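Local coordinates for UDP-glucose 4-epimerase (Brucella ovis, PDB 4WOK), which probably interconverts UDP-glucose and UDP-galactose by inverting the configuration at C4 of the sugar, using a bound NAD as the redox cofactor, at residues C114-C128 and Y165-F179. The protein carries 2 engineered substitutions. Sequence-based numbering, arbitrary orientation. Where two conformers were deposited one is given.
Sequences CRLTRTQNVIFSSSC and YAVAYGLRYVALRYF. With NAD (nicotinamide-adenine-dinucleotide), chain B.
S125 OG and Y178 OH share a hydrogen bond of 2.7 Å beside NAD, the serine oxygen lying in the plane of the phenol ring at its edge. H243 also bonds S125 OG, so a small hydroxyl here links ring and helix. Y178 CG sits between its backbone N and carbonyl carbon (chi1 49°), which swings the ring back over the strand ends, S126 O over one face. Beyond it, C128 CB rests over the face of F179, 3.3 Å from the ring centroid, with SG on the same face, a sulfur-aromatic contact suited to a compact thiol.

Strands 121-125 and 172-177 pair in parallel; V122 N to R172 O (2.9 Å) and L176 N to F124 O are nearly straight. On one face, I123 CD1 meets V174 CB at 3.9 Å side by side, branched apolar residues suited to a strand face. At the strand starts, the R172 guanidinium stacks on the Q120 amide, planes 15° apart. Farther out, the R115 guanidinium lies nearly parallel to the Y169 ring, off-centre, while CD sits over the ring face; D112 pairs its charge.

Strand 79-82 flanks 121-125 and 257-260 flanks 172-177 in the Rossmann sheet; helix 236-251 covers I123 and L176, while helix 150-169 packs against F124 and Y173.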
ATOM      1  N   CYS A 114     -19.649  -3.856   7.970  1.00 17.32           N
ATOM      2  CA  CYS A 114     -20.066  -2.509   7.571  1.00 21.08           C
ATOM      3  C   CYS A 114     -21.566  -2.408   7.295  1.00 24.96           C
ATOM      4  O   CYS A 114     -22.254  -1.563   7.884  1.00 22.96           O
ATOM      5  CB  CYS A 114     -19.294  -2.056   6.335  1.00 18.37           C
ATOM      6  SG  CYS A 114     -17.562  -1.629   6.648  1.00 23.20           S
ATOM      7  N   ARG A 115     -22.081  -3.255   6.402  1.00 18.65           N
ATOM      8  CA  ARG A 115     -23.487  -3.118   6.020  1.00 27.52           C
ATOM      9  C   ARG A 115     -24.399  -3.432   7.200  1.00 26.19           C
ATOM     10  O   ARG A 115     -25.480  -2.826   7.327  1.00 23.78           O
ATOM     11  CB  ARG A 115     -23.848  -4.009   4.821  1.00 26.56           C
ATOM     12  CG  ARG A 115     -23.890  -5.525   5.124  1.00 19.66           C
ATOM     13  CD  ARG A 115     -24.107  -6.336   3.857  1.00 22.58           C
ATOM     14  NE  ARG A 115     -23.940  -7.771   4.087  1.00 21.56           N
ATOM     15  CZ  ARG A 115     -24.937  -8.598   4.385  1.00 24.01           C
ATOM     16  NH1 ARG A 115     -26.176  -8.139   4.471  1.00 23.07           N
ATOM     17  NH2 ARG A 115     -24.700  -9.891   4.579  1.00 22.01           N
ATOM     18  N   LEU A 116     -23.971  -4.341   8.079  1.00 20.07           N
ATOM     19  CA  LEU A 116     -24.837  -4.743   9.188  1.00 21.04           C
ATOM     20  C   LEU A 116     -24.808  -3.727  10.332  1.00 21.45           C
ATOM     21  O   LEU A 116     -25.599  -3.819  11.269  1.00 25.82           O
ATOM     22  CB  LEU A 116     -24.448  -6.128   9.705  1.00 21.39           C
ATOM     23  CG  LEU A 116     -24.615  -7.266   8.685  1.00 22.07           C
ATOM     24  CD1 LEU A 116     -23.990  -8.562   9.214  1.00 22.93           C
ATOM     25  CD2 LEU A 116     -26.102  -7.462   8.320  1.00 24.95           C
ATOM     26  N   THR A 117     -23.919  -2.743  10.252  1.00 20.63           N
ATOM     27  CA  THR A 117     -23.890  -1.718  11.288  1.00 21.79           C
ATOM     28  C   THR A 117     -24.192  -0.336  10.689  1.00 24.78           C
ATOM     29  O   THR A 117     -24.082   0.676  11.374  1.00 25.23           O
ATOM     30  CB  THR A 117     -22.524  -1.697  12.025  1.00 25.29           C
ATOM     31  OG1 THR A 117     -21.464  -1.422  11.095  1.00 22.79           O
ATOM     32  CG2 THR A 117     -22.246  -3.067  12.699  1.00 20.52           C
ATOM     33  N   ARG A 118     -24.572  -0.312   9.412  1.00 22.18           N
ATOM     34  CA  ARG A 118     -24.797   0.940   8.675  1.00 23.04           C
ATOM     35  C   ARG A 118     -23.541   1.797   8.745  1.00 30.39           C
ATOM     36  O   ARG A 118     -23.608   3.027   8.746  1.00 24.72           O
ATOM     37  CB  ARG A 118     -26.013   1.708   9.218  1.00 29.87           C
ATOM     38  N   THR A 119     -22.392   1.137   8.829  1.00 23.50           N
ATOM     39  CA  THR A 119     -21.128   1.838   8.727  1.00 23.01           C
ATOM     40  C   THR A 119     -20.831   1.987   7.245  1.00 31.12           C
ATOM     41  O   THR A 119     -20.617   1.017   6.550  1.00 27.11           O
ATOM     42  CB  THR A 119     -19.996   1.094   9.452  1.00 19.95           C
ATOM     43  OG1 THR A 119     -20.279   1.064  10.857  1.00 21.27           O
ATOM     44  CG2 THR A 119     -18.665   1.802   9.223  1.00 21.47           C
ATOM     45  N   GLN A 120     -20.807   3.216   6.759  1.00 25.76           N
ATOM     46  CA  GLN A 120     -21.007   3.437   5.336  1.00 34.54           C
ATOM     47  C   GLN A 120     -19.787   3.581   4.439  1.00 38.88           C
ATOM     48  O   GLN A 120     -19.779   3.066   3.322  1.00 53.68           O
ATOM     49  CB  GLN A 120     -21.866   4.691   5.141  1.00 39.86           C
ATOM     50  CG  GLN A 120     -23.228   4.377   4.572  1.00 59.04           C
ATOM     51  CD  GLN A 120     -23.160   3.934   3.127  1.00 63.19           C
ATOM     52  OE1 GLN A 120     -22.083   3.870   2.531  1.00 63.81           O
ATOM     53  NE2 GLN A 120     -24.319   3.638   2.547  1.00 69.77           N
ATOM     54  N   ASN A 121     -18.777   4.306   4.889  1.00 27.19           N
ATOM     55  CA  ASN A 121     -17.732   4.727   3.966  1.00 27.26           C
ATOM     56  C   ASN A 121     -16.455   3.872   3.997  1.00 30.81           C
ATOM     57  O   ASN A 121     -15.693   3.948   4.952  1.00 37.47           O
ATOM     58  CB  ASN A 121     -17.385   6.178   4.262  1.00 22.87           C
ATOM     59  CG  ASN A 121     -18.574   7.108   4.030  1.00 31.73           C
ATOM     60  OD1 ASN A 121     -19.281   6.974   3.036  1.00 32.19           O
ATOM     61  ND2 ASN A 121     -18.803   8.035   4.951  1.00 28.21           N
ATOM     62  N   VAL A 122     -16.204   3.101   2.938  1.00 21.98           N
ATOM     63  CA  VAL A 122     -15.045   2.194   2.928  1.00 22.13           C
ATOM     64  C   VAL A 122     -13.961   2.645   1.965  1.00 23.45           C
ATOM     65  O   VAL A 122     -14.199   2.818   0.770  1.00 25.46           O
ATOM     66  CB  VAL A 122     -15.463   0.752   2.579  1.00 24.81           C
ATOM     67  CG1 VAL A 122     -14.233  -0.165   2.466  1.00 21.60           C
ATOM     68  CG2 VAL A 122     -16.434   0.232   3.639  1.00 24.48           C
ATOM     69  N   ILE A 123     -12.764   2.848   2.503  1.00 21.95           N
ATOM     70  CA  ILE A 123     -11.618   3.199   1.685  1.00 19.98           C
ATOM     71  C   ILE A 123     -10.739   1.956   1.600  1.00 26.03           C
ATOM     72  O   ILE A 123     -10.189   1.525   2.603  1.00 23.70           O
ATOM     73  CB  ILE A 123     -10.823   4.375   2.272  1.00 20.64           C
ATOM     74  CG1 ILE A 123     -11.750   5.558   2.616  1.00 26.14           C
ATOM     75  CG2 ILE A 123      -9.673   4.764   1.336  1.00 22.63           C
ATOM     76  CD1 ILE A 123     -12.533   6.056   1.457  1.00 35.22           C
ATOM     77  N   PHE A 124     -10.625   1.387   0.408  1.00 19.23           N
ATOM     78  CA  PHE A 124      -9.979   0.087   0.202  1.00 18.51           C
ATOM     79  C   PHE A 124      -8.593   0.242  -0.406  1.00 22.80           C
ATOM     80  O   PHE A 124      -8.439   0.830  -1.474  1.00 23.08           O
ATOM     81  CB  PHE A 124     -10.827  -0.798  -0.710  1.00 22.09           C
ATOM     82  CG  PHE A 124     -10.193  -2.139  -0.993  1.00 24.50           C
ATOM     83  CD1 PHE A 124      -9.983  -3.051   0.032  1.00 25.82           C
ATOM     84  CD2 PHE A 124      -9.776  -2.471  -2.271  1.00 24.90           C
ATOM     85  CE1 PHE A 124      -9.371  -4.299  -0.224  1.00 27.04           C
ATOM     86  CE2 PHE A 124      -9.161  -3.712  -2.541  1.00 24.25           C
ATOM     87  CZ  PHE A 124      -8.966  -4.623  -1.513  1.00 22.67           C
ATOM     88  N   SER A 125      -7.576  -0.284   0.273  1.00 20.82           N
ATOM     89  CA  SER A 125      -6.222  -0.212  -0.256  1.00 21.58           C
ATOM     90  C   SER A 125      -6.035  -1.367  -1.223  1.00 25.27           C
ATOM     91  O   SER A 125      -5.925  -2.518  -0.822  1.00 23.93           O
ATOM     92  CB  SER A 125      -5.177  -0.257   0.872  1.00 22.98           C
ATOM     93  OG  SER A 125      -4.226   0.803   0.727  1.00 29.78           O
ATOM     94  N   SER A 126      -6.025  -1.050  -2.509  1.00 24.84           N
ATOM     95  CA  SER A 126      -5.923  -2.058  -3.544  1.00 25.47           C
ATOM     96  C   SER A 126      -4.504  -2.065  -4.086  1.00 26.63           C
ATOM     97  O   SER A 126      -3.587  -1.613  -3.410  1.00 33.14           O
ATOM     98  CB  SER A 126      -6.943  -1.787  -4.652  1.00 26.56           C
ATOM     99  OG  SER A 126      -7.033  -2.886  -5.545  1.00 25.75           O
ATOM    100  N   SER A 127      -4.323  -2.549  -5.309  1.00 23.92           N
ATOM    101  CA  SER A 127      -2.988  -2.680  -5.895  1.00 24.88           C
ATOM    102  C   SER A 127      -3.046  -2.547  -7.394  1.00 24.44           C
ATOM    103  O   SER A 127      -4.024  -2.954  -8.010  1.00 28.20           O
ATOM    104  CB  SER A 127      -2.365  -4.036  -5.535  1.00 24.27           C
ATOM    105  OG  SER A 127      -1.142  -4.215  -6.236  1.00 25.93           O
ATOM    106  N   CYS A 128      -1.996  -1.991  -7.985  1.00 28.25           N
ATOM    107  CA  CYS A 128      -1.897  -1.947  -9.436  1.00 31.59           C
ATOM    108  C   CYS A 128      -1.552  -3.324  -9.996  1.00 34.41           C
ATOM    109  O   CYS A 128      -1.504  -3.514 -11.210  1.00 35.18           O
ATOM    110  CB  CYS A 128      -0.862  -0.918  -9.880  1.00 32.09           C
ATOM    111  SG  CYS A 128      -1.409   0.794  -9.728  1.00 34.97           S
ATOM    112  N   TYR A 165     -21.503  -4.952  -3.422  1.00 21.68           N
ATOM    113  CA  TYR A 165     -22.066  -4.512  -2.147  1.00 24.70           C
ATOM    114  C   TYR A 165     -22.638  -3.096  -2.253  1.00 25.70           C
ATOM    115  O   TYR A 165     -23.613  -2.741  -1.571  1.00 26.95           O
ATOM    116  CB  TYR A 165     -21.003  -4.599  -1.052  1.00 21.15           C
ATOM    117  CG  TYR A 165     -20.987  -5.936  -0.348  1.00 22.37           C
ATOM    118  CD1 TYR A 165     -20.853  -7.127  -1.069  1.00 25.89           C
ATOM    119  CD2 TYR A 165     -21.088  -6.019   1.039  1.00 18.87           C
ATOM    120  CE1 TYR A 165     -20.843  -8.360  -0.425  1.00 20.60           C
ATOM    121  CE2 TYR A 165     -21.067  -7.256   1.692  1.00 18.30           C
ATOM    122  CZ  TYR A 165     -20.941  -8.420   0.952  1.00 22.72           C
ATOM    123  OH  TYR A 165     -20.925  -9.649   1.575  1.00 22.68           O
ATOM    124  N   ALA A 166     -22.053  -2.282  -3.123  1.00 25.74           N
ATOM    125  CA  ALA A 166     -22.624  -0.962  -3.382  1.00 27.90           C
ATOM    126  C   ALA A 166     -23.997  -1.107  -4.034  1.00 28.32           C
ATOM    127  O   ALA A 166     -24.954  -0.436  -3.646  1.00 28.16           O
ATOM    128  CB  ALA A 166     -21.697  -0.136  -4.265  1.00 29.97           C
ATOM    129  N   VAL A 167     -24.086  -1.976  -5.035  1.00 25.05           N
ATOM    130  CA  VAL A 167     -25.355  -2.222  -5.706  1.00 27.20           C
ATOM    131  C   VAL A 167     -26.400  -2.724  -4.713  1.00 33.29           C
ATOM    132  O   VAL A 167     -27.515  -2.210  -4.651  1.00 28.19           O
ATOM    133  CB  VAL A 167     -25.218  -3.240  -6.855  1.00 29.86           C
ATOM    134  CG1 VAL A 167     -26.599  -3.735  -7.297  1.00 35.32           C
ATOM    135  CG2 VAL A 167     -24.472  -2.630  -8.027  1.00 31.77           C
ATOM    136  N   ALA A 168     -26.027  -3.708  -3.908  1.00 29.90           N
ATOM    137  CA  ALA A 168     -27.008  -4.385  -3.074  1.00 28.75           C
ATOM    138  C   ALA A 168     -27.341  -3.642  -1.787  1.00 30.34           C
ATOM    139  O   ALA A 168     -28.474  -3.705  -1.308  1.00 28.79           O
ATOM    140  CB  ALA A 168     -26.512  -5.767  -2.738  1.00 24.53           C
ATOM    141  N   TYR A 169     -26.345  -2.977  -1.209  1.00 24.17           N
ATOM    142  CA  TYR A 169     -26.489  -2.463   0.145  1.00 29.35           C
ATOM    143  C   TYR A 169     -26.235  -0.971   0.253  1.00 26.88           C
ATOM    144  O   TYR A 169     -26.322  -0.414   1.342  1.00 26.97           O
ATOM    145  CB  TYR A 169     -25.537  -3.190   1.088  1.00 24.92           C
ATOM    146  CG  TYR A 169     -25.574  -4.706   0.950  1.00 24.98           C
ATOM    147  CD1 TYR A 169     -26.728  -5.421   1.232  1.00 25.70           C
ATOM    148  CD2 TYR A 169     -24.446  -5.413   0.558  1.00 23.71           C
ATOM    149  CE1 TYR A 169     -26.769  -6.817   1.115  1.00 24.47           C
ATOM    150  CE2 TYR A 169     -24.476  -6.806   0.445  1.00 21.06           C
ATOM    151  CZ  TYR A 169     -25.642  -7.494   0.724  1.00 26.41           C
ATOM    152  OH  TYR A 169     -25.680  -8.871   0.610  1.00 22.89           O
ATOM    153  N   GLY A 170     -25.897  -0.336  -0.859  1.00 26.87           N
ATOM    154  CA  GLY A 170     -25.611   1.089  -0.837  1.00 28.59           C
ATOM    155  C   GLY A 170     -24.300   1.458  -0.154  1.00 37.74           C
ATOM    156  O   GLY A 170     -24.124   2.597   0.289  1.00 30.85           O
ATOM    157  N   LEU A 171     -23.372   0.510  -0.045  1.00 25.82           N
ATOM    158  CA  LEU A 171     -22.067   0.860   0.500  0.52 25.44           C
ATOM    159  C   LEU A 171     -21.383   1.852  -0.453  1.00 30.25           C
ATOM    160  O   LEU A 171     -21.531   1.789  -1.676  1.00 29.39           O
ATOM    161  CB  LEU A 171     -21.202  -0.391   0.749  0.52 25.31           C
ATOM    162  CG  LEU A 171     -21.681  -1.360   1.850  0.52 32.27           C
ATOM    163  CD1 LEU A 171     -20.669  -2.502   2.119  0.52 28.23           C
ATOM    164  CD2 LEU A 171     -22.023  -0.658   3.166  0.52 23.75           C
ATOM    165  N   ARG A 172     -20.684   2.820   0.139  1.00 26.55           N
ATOM    166  CA  ARG A 172     -19.949   3.819  -0.631  1.00 27.27           C
ATOM    167  C   ARG A 172     -18.458   3.587  -0.456  1.00 26.57           C
ATOM    168  O   ARG A 172     -18.001   3.299   0.655  1.00 29.15           O
ATOM    169  CB  ARG A 172     -20.319   5.235  -0.193  1.00 28.44           C
ATOM    170  CG  ARG A 172     -21.808   5.553  -0.364  1.00 29.32           C
ATOM    171  CD  ARG A 172     -22.130   7.014  -0.075  1.00 45.56           C
ATOM    172  NE  ARG A 172     -21.852   7.389   1.309  1.00 49.47           N
ATOM    173  CZ  ARG A 172     -22.721   7.267   2.310  1.00 55.43           C
ATOM    174  NH1 ARG A 172     -23.935   6.776   2.087  1.00 55.26           N
ATOM    175  NH2 ARG A 172     -22.381   7.643   3.538  1.00 53.64           N
ATOM    176  N   TYR A 173     -17.690   3.717  -1.531  1.00 26.79           N
ATOM    177  CA  TYR A 173     -16.286   3.341  -1.427  1.00 26.13           C
ATOM    178  C   TYR A 173     -15.369   4.065  -2.373  1.00 26.81           C
ATOM    179  O   TYR A 173     -15.796   4.625  -3.375  1.00 28.74           O
ATOM    180  CB  TYR A 173     -16.120   1.833  -1.664  1.00 25.73           C
ATOM    181  CG  TYR A 173     -16.388   1.421  -3.091  1.00 27.41           C
ATOM    182  CD1 TYR A 173     -17.678   1.136  -3.517  1.00 29.90           C
ATOM    183  CD2 TYR A 173     -15.350   1.311  -4.013  1.00 26.95           C
ATOM    184  CE1 TYR A 173     -17.933   0.750  -4.818  1.00 33.28           C
ATOM    185  CE2 TYR A 173     -15.593   0.936  -5.318  1.00 32.42           C
ATOM    186  CZ  TYR A 173     -16.890   0.653  -5.715  1.00 39.08           C
ATOM    187  OH  TYR A 173     -17.144   0.272  -7.014  1.00 35.67           O
ATOM    188  N   VAL A 174     -14.086   4.002  -2.039  1.00 26.40           N
ATOM    189  CA  VAL A 174     -13.010   4.447  -2.903  1.00 28.34           C
ATOM    190  C   VAL A 174     -11.976   3.349  -2.859  1.00 29.98           C
ATOM    191  O   VAL A 174     -11.531   2.967  -1.773  1.00 26.55           O
ATOM    192  CB  VAL A 174     -12.377   5.769  -2.442  1.00 29.40           C
ATOM    193  CG1 VAL A 174     -11.156   6.124  -3.304  1.00 30.91           C
ATOM    194  CG2 VAL A 174     -13.402   6.901  -2.466  1.00 28.70           C
ATOM    195  N   ALA A 175     -11.615   2.827  -4.023  1.00 26.08           N
ATOM    196  CA  ALA A 175     -10.547   1.846  -4.111  1.00 26.46           C
ATOM    197  C   ALA A 175      -9.307   2.577  -4.590  1.00 30.53           C
ATOM    198  O   ALA A 175      -9.367   3.330  -5.559  1.00 32.13           O
ATOM    199  CB  ALA A 175     -10.919   0.702  -5.056  1.00 26.04           C
ATOM    200  N   LEU A 176      -8.190   2.372  -3.899  1.00 26.63           N
ATOM    201  CA  LEU A 176      -6.959   3.077  -4.232  1.00 28.35           C
ATOM    202  C   LEU A 176      -5.896   2.087  -4.690  1.00 33.87           C
ATOM    203  O   LEU A 176      -5.500   1.195  -3.936  1.00 26.68           O
ATOM    204  CB  LEU A 176      -6.464   3.890  -3.035  1.00 27.21           C
ATOM    205  CG  LEU A 176      -7.409   4.990  -2.535  1.00 29.16           C
ATOM    206  CD1 LEU A 176      -6.883   5.600  -1.240  1.00 32.56           C
ATOM    207  CD2 LEU A 176      -7.627   6.083  -3.591  1.00 28.13           C
ATOM    208  N   ARG A 177      -5.446   2.257  -5.931  1.00 26.88           N
ATOM    209  CA  ARG A 177      -4.500   1.341  -6.555  1.00 30.51           C
ATOM    210  C   ARG A 177      -3.113   1.978  -6.641  1.00 31.09           C
ATOM    211  O   ARG A 177      -2.969   3.114  -7.094  1.00 31.01           O
ATOM    212  CB  ARG A 177      -4.977   0.944  -7.963  1.00 30.93           C
ATOM    213  CG  ARG A 177      -6.389   0.371  -8.035  1.00 34.49           C
ATOM    214  CD  ARG A 177      -6.809   0.138  -9.489  1.00 33.31           C
ATOM    215  NE  ARG A 177      -8.172  -0.377  -9.611  1.00 31.17           N
ATOM    216  CZ  ARG A 177      -8.975  -0.111 -10.644  1.00 35.48           C
ATOM    217  NH1 ARG A 177      -8.550   0.661 -11.638  1.00 34.67           N
ATOM    218  NH2 ARG A 177     -10.198  -0.619 -10.689  1.00 30.43           N
ATOM    219  N   TYR A 178      -2.092   1.247  -6.205  1.00 28.73           N
ATOM    220  CA  TYR A 178      -0.722   1.737  -6.331  1.00 32.48           C
ATOM    221  C   TYR A 178       0.225   0.555  -6.375  1.00 31.97           C
ATOM    222  O   TYR A 178      -0.173  -0.577  -6.076  1.00 29.53           O
ATOM    223  CB  TYR A 178      -0.366   2.687  -5.182  1.00 28.26           C
ATOM    224  CG  TYR A 178      -0.714   2.150  -3.802  1.00 26.25           C
ATOM    225  CD1 TYR A 178      -2.010   2.263  -3.289  1.00 29.72           C
ATOM    226  CD2 TYR A 178       0.257   1.555  -3.010  1.00 26.22           C
ATOM    227  CE1 TYR A 178      -2.324   1.775  -2.038  1.00 28.68           C
ATOM    228  CE2 TYR A 178      -0.040   1.077  -1.753  1.00 25.60           C
ATOM    229  CZ  TYR A 178      -1.334   1.182  -1.272  1.00 31.67           C
ATOM    230  OH  TYR A 178      -1.633   0.694  -0.019  1.00 28.91           O
ATOM    231  N   PHE A 179       1.477   0.815  -6.752  1.00 27.79           N
ATOM    232  CA  PHE A 179       2.453  -0.263  -6.907  1.00 34.77           C
ATOM    233  C   PHE A 179       3.292  -0.533  -5.653  1.00 41.08           C
ATOM    234  O   PHE A 179       3.125  -1.568  -5.001  1.00 41.07           O
ATOM    235  CB  PHE A 179       3.386   0.040  -8.088  1.00 36.05           C
ATOM    236  CG  PHE A 179       2.840  -0.401  -9.423  1.00 34.27           C
ATOM    237  CD1 PHE A 179       2.717  -1.755  -9.723  1.00 36.06           C
ATOM    238  CD2 PHE A 179       2.452   0.532 -10.374  1.00 35.27           C
ATOM    239  CE1 PHE A 179       2.221  -2.170 -10.951  1.00 38.71           C
ATOM    240  CE2 PHE A 179       1.960   0.128 -11.604  1.00 31.04           C
ATOM    241  CZ  PHE A 179       1.845  -1.228 -11.893  1.00 32.49           C
TER
HETATM  242  PA  NAD B 400       1.632  -4.493   6.512  1.00 18.84           P
HETATM  243  O1A NAD B 400       1.615  -6.008   6.587  1.00 20.23           O
HETATM  244  O2A NAD B 400       2.642  -3.628   7.208  1.00 19.51           O
HETATM  245  O5B NAD B 400       0.129  -4.018   7.233  1.00 21.21           O
HETATM  246  C5B NAD B 400      -0.825  -5.053   7.150  1.00 15.40           C
HETATM  247  C4B NAD B 400      -1.630  -4.940   8.472  1.00 15.82           C
HETATM  248  O4B NAD B 400      -2.819  -5.738   8.401  1.00 18.45           O
HETATM  249  C3B NAD B 400      -0.692  -5.545   9.523  1.00 16.03           C
HETATM  250  O3B NAD B 400      -0.677  -4.675  10.626  1.00 16.55           O
HETATM  251  C2B NAD B 400      -1.382  -6.893   9.850  1.00 14.48           C
HETATM  252  O2B NAD B 400      -1.168  -7.248  11.159  1.00 15.62           O
HETATM  253  C1B NAD B 400      -2.890  -6.523   9.608  1.00 14.01           C
HETATM  254  N9A NAD B 400      -3.697  -7.696   9.218  1.00 15.86           N
HETATM  255  C8A NAD B 400      -3.441  -8.657   8.215  1.00 17.63           C
HETATM  256  N7A NAD B 400      -4.414  -9.569   8.117  1.00 17.63           N
HETATM  257  C5A NAD B 400      -5.337  -9.187   9.101  1.00 20.33           C
HETATM  258  C6A NAD B 400      -6.568  -9.750   9.503  1.00 19.91           C
HETATM  259  N6A NAD B 400      -7.046 -10.887   8.894  1.00 14.20           N
HETATM  260  N1A NAD B 400      -7.280  -9.165  10.494  1.00 18.63           N
HETATM  261  C2A NAD B 400      -6.756  -8.039  11.078  1.00 14.25           C
HETATM  262  N3A NAD B 400      -5.585  -7.396  10.803  1.00 15.49           N
HETATM  263  C4A NAD B 400      -4.909  -8.016   9.788  1.00 15.97           C
HETATM  264  O3  NAD B 400       1.438  -4.325   4.925  1.00 18.72           O
HETATM  265  PN  NAD B 400       1.392  -2.816   4.348  1.00 23.39           P
HETATM  266  O1N NAD B 400       1.152  -1.672   5.292  1.00 20.36           O
HETATM  267  O2N NAD B 400       2.392  -2.836   3.245  1.00 29.35           O
HETATM  268  O5D NAD B 400       0.067  -2.742   3.242  1.00 34.97           O
HETATM  269  C5D NAD B 400      -1.120  -2.932   3.836  1.00 36.16           C
HETATM  270  C4D NAD B 400      -2.163  -2.710   2.741  1.00 23.04           C
HETATM  271  O4D NAD B 400      -1.528  -1.981   1.612  1.00 21.98           O
HETATM  272  C3D NAD B 400      -2.594  -4.073   2.162  1.00 26.13           C
HETATM  273  O3D NAD B 400      -3.920  -3.912   1.772  1.00 30.12           O
HETATM  274  C2D NAD B 400      -1.675  -4.187   0.942  1.00 32.83           C
HETATM  275  O2D NAD B 400      -2.173  -4.952  -0.083  1.00 40.86           O
HETATM  276  C1D NAD B 400      -1.793  -2.720   0.465  1.00 24.26           C
HETATM  277  N1N NAD B 400      -0.675  -2.455  -0.574  1.00 25.24           N
HETATM  278  C2N NAD B 400       0.629  -2.341  -0.097  1.00 26.59           C
HETATM  279  C3N NAD B 400       1.666  -2.098  -1.035  1.00 25.97           C
HETATM  280  C7N NAD B 400       3.081  -1.976  -0.533  1.00 31.14           C
HETATM  281  O7N NAD B 400       4.001  -1.731  -1.319  1.00 25.78           O
HETATM  282  N7N NAD B 400       3.320  -2.143   0.817  1.00 20.89           N
HETATM  283  C4N NAD B 400       1.354  -1.993  -2.392  1.00 27.60           C
HETATM  284  C5N NAD B 400       0.037  -2.116  -2.834  1.00 32.73           C
HETATM  285  C6N NAD B 400      -0.987  -2.353  -1.907  1.00 31.50           C
HETATM  286  O   HOH W   1     -20.925  10.024   4.339  1.00 41.93           O
HETATM  287  O   HOH W   2       1.359  -4.083  -4.964  1.00 46.83           O